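Local coordinates for protein polyketide biosynthesis cytochrome P450 PksS (Bacillus subtilis, PDB 4YZR) that is a haem-thiolate cytochrome P450 monooxygenase acting on dihydrobacillaene in the biosynthesis of the antibiotic bacillaene, at residues 242-247 with 388-393. Sequence-based numbering, arbitrary orientation. Where two conformers were deposited one is given.
Sequences GLETTV and RKNVFL. With HEM (protoporphyrin IX containing Fe), chain C.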
# COMPACT_ATOMS: atom_id res chain seq x y z
N GLY A 242 5.41 -1.84 -3.77
CA GLY A 242 5.46 -3.25 -3.89
C GLY A 242 5.88 -4.04 -2.70
O GLY A 242 5.78 -5.29 -2.65
N LEU A 243 6.44 -3.36 -1.73
CA LEU A 243 6.95 -3.91 -0.53
C LEU A 243 6.06 -3.91 0.73
O LEU A 243 5.54 -4.98 1.11
CB LEU A 243 8.34 -3.43 -0.22
CG LEU A 243 9.36 -3.84 -1.29
CD1 LEU A 243 10.74 -3.36 -0.96
CD2 LEU A 243 9.36 -5.38 -1.58
N GLU A 244 5.84 -2.80 1.39
CA GLU A 244 5.37 -2.87 2.81
C GLU A 244 3.85 -2.93 2.64
O GLU A 244 3.17 -3.69 3.35
CB GLU A 244 5.83 -1.70 3.67
CG GLU A 244 5.19 -1.61 5.06
CD GLU A 244 5.87 -0.54 5.91
OE1 GLU A 244 5.48 -0.47 7.10
OE2 GLU A 244 6.65 0.28 5.42
N THR A 245 3.26 -2.17 1.78
CA THR A 245 1.83 -2.11 1.73
C THR A 245 1.21 -3.42 1.16
O THR A 245 0.22 -3.96 1.67
CB THR A 245 1.37 -0.80 1.07
OG1 THR A 245 2.02 -0.65 -0.20
CG2 THR A 245 1.66 0.24 1.96
N THR A 246 1.90 -4.03 0.18
CA THR A 246 1.46 -5.33 -0.33
C THR A 246 1.67 -6.43 0.70
O THR A 246 0.82 -7.26 0.88
CB THR A 246 2.31 -5.60 -1.62
OG1 THR A 246 2.09 -4.51 -2.58
CG2 THR A 246 1.86 -6.79 -2.27
N VAL A 247 2.81 -6.38 1.41
CA VAL A 247 3.02 -7.25 2.57
C VAL A 247 1.86 -7.14 3.51
O VAL A 247 1.40 -8.17 4.06
CB VAL A 247 4.36 -6.85 3.24
CG1 VAL A 247 4.54 -7.57 4.56
CG2 VAL A 247 5.53 -7.18 2.30
N ARG A 388 2.93 -2.79 13.78
CA ARG A 388 4.01 -1.82 13.58
C ARG A 388 3.51 -0.41 13.87
O ARG A 388 2.32 -0.11 13.78
CB ARG A 388 4.48 -1.85 12.17
CG ARG A 388 5.14 -3.21 11.89
CD ARG A 388 5.48 -3.40 10.44
NE ARG A 388 6.64 -2.63 10.01
CZ ARG A 388 7.18 -2.76 8.80
NH1 ARG A 388 6.64 -3.54 7.86
NH2 ARG A 388 8.24 -2.04 8.49
N LYS A 389 4.39 0.49 14.34
CA LYS A 389 4.09 1.85 14.52
C LYS A 389 4.18 2.53 13.18
O LYS A 389 5.22 2.70 12.64
CB LYS A 389 5.11 2.42 15.47
CG LYS A 389 4.87 3.89 15.89
CD LYS A 389 6.06 4.49 16.71
CE LYS A 389 5.87 5.97 17.04
NZ LYS A 389 4.49 6.31 17.53
N ASN A 390 3.07 2.87 12.65
CA ASN A 390 2.98 3.61 11.38
C ASN A 390 1.57 4.14 11.36
O ASN A 390 0.67 3.24 11.40
CB ASN A 390 3.29 2.71 10.17
CG ASN A 390 3.43 3.50 8.85
OD1 ASN A 390 2.64 4.38 8.50
ND2 ASN A 390 4.52 3.21 8.17
N VAL A 391 1.42 5.43 11.18
CA VAL A 391 0.15 6.17 11.17
C VAL A 391 -0.70 5.71 9.91
O VAL A 391 -1.93 5.63 10.03
CB VAL A 391 0.45 7.77 10.97
CG1 VAL A 391 -0.77 8.57 10.60
CG2 VAL A 391 1.19 8.40 12.14
N PHE A 392 -0.05 5.62 8.79
CA PHE A 392 -0.73 5.52 7.51
C PHE A 392 -0.84 4.11 7.11
O PHE A 392 -1.85 3.77 6.42
CB PHE A 392 0.02 6.34 6.47
CG PHE A 392 0.10 7.79 6.79
CD1 PHE A 392 -1.00 8.63 6.58
CD2 PHE A 392 1.20 8.31 7.34
CE1 PHE A 392 -0.93 9.98 6.89
CE2 PHE A 392 1.28 9.68 7.67
CZ PHE A 392 0.19 10.46 7.47
N LEU A 393 0.14 3.29 7.31
CA LEU A 393 0.18 1.89 6.87
C LEU A 393 -0.08 0.94 8.01
O LEU A 393 0.86 0.81 8.91
CB LEU A 393 1.52 1.61 6.27
CG LEU A 393 2.09 2.60 5.25
CD1 LEU A 393 3.51 2.20 4.74
CD2 LEU A 393 1.07 2.82 4.15
CHA HEM C . -1.10 4.77 -5.42
CHB HEM C . -2.83 1.57 -2.23
CHC HEM C . 0.19 -1.80 -4.01
CHD HEM C . 1.97 1.45 -7.05
C1A HEM C . -1.82 4.21 -4.39
C2A HEM C . -2.89 4.83 -3.59
C3A HEM C . -3.29 3.97 -2.69
C4A HEM C . -2.58 2.71 -2.94
CMA HEM C . -4.26 4.19 -1.60
CAA HEM C . -3.30 6.30 -3.70
CBA HEM C . -2.54 7.17 -2.82
CGA HEM C . -2.92 8.72 -2.79
O1A HEM C . -2.31 9.35 -1.86
O2A HEM C . -3.73 9.03 -3.58
C1B HEM C . -2.15 0.37 -2.43
C2B HEM C . -2.40 -0.86 -1.76
C3B HEM C . -1.58 -1.83 -2.23
C4B HEM C . -0.77 -1.17 -3.25
CMB HEM C . -3.43 -0.98 -0.74
CAB HEM C . -1.42 -3.23 -1.88
CBB HEM C . -2.35 -3.89 -1.29
C1C HEM C . 0.93 -1.28 -5.03
C2C HEM C . 1.93 -1.90 -5.82
C3C HEM C . 2.45 -0.96 -6.71
C4C HEM C . 1.78 0.26 -6.41
CMC HEM C . 2.17 -3.38 -5.74
CAC HEM C . 3.48 -1.14 -7.72
CBC HEM C . 4.42 -2.01 -7.64
C1D HEM C . 1.33 2.65 -6.89
C2D HEM C . 1.66 3.87 -7.59
C3D HEM C . 0.76 4.79 -7.14
C4D HEM C . -0.13 4.14 -6.16
CMD HEM C . 2.70 4.04 -8.68
CAD HEM C . 0.63 6.23 -7.57
CBD HEM C . -0.32 6.40 -8.72
CGD HEM C . -0.43 7.84 -9.30
O1D HEM C . -0.01 8.75 -8.57
O2D HEM C . -0.98 7.94 -10.42
NA HEM C . -1.75 2.91 -4.01
NB HEM C . -1.17 0.12 -3.37
NC HEM C . 0.85 0.03 -5.42
ND HEM C . 0.28 2.82 -6.01
FE HEM C . -0.49 1.47 -4.76
O HOH W 1 3.24 -1.30 8.33
O HOH W 2 9.17 -1.43 5.39
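Glu244 and Thr245, the acid-alcohol pair of the P450 A-G-x-(D/E)-T-T signature, probably serving proton delivery as in relatives, meet Arg388 and Leu393 of the loop 388-393. Helix 228-259 passes over the distal haem face; Gly242, Thr245 and Thr246 line the pocket, Thr245 touching the bound histidine, while Glu244 reaches to the loop. Extended, with CG anti to the backbone N (chi1 170°), Glu244 stacks its carboxylate on the long arginine's flat guanidinium, planes 13° apart. OE1 sits over the guanidinium centre, 3.3 Å from Arg388 CZ, so the salt bridge is one of charge alone. One water donates to Glu244 OE1 (2.7 Å) and Leu393 O; another joins OE2 to Arg388 NH2 weakly. Leu393 crosses obliquely against both helix residues, CD1 3.7 Å from Glu244 OE2. In the conformer given, threonine perhaps suits position 245 because CG2 meets Leu393 CD2 while OG1 bonds weakly to Ala241 O. Asn390 suits the loop because OD1 accepts twice: from Phe392 N in the carbonyl plane, an Asx turn, and from Leu393 N above it, giving an Asx motif. Helix 148-158 packs on Leu243, Thr246 and Val247, while a backbone hydrogen bond joins Phe392 to Val289, beyond helix 274-285.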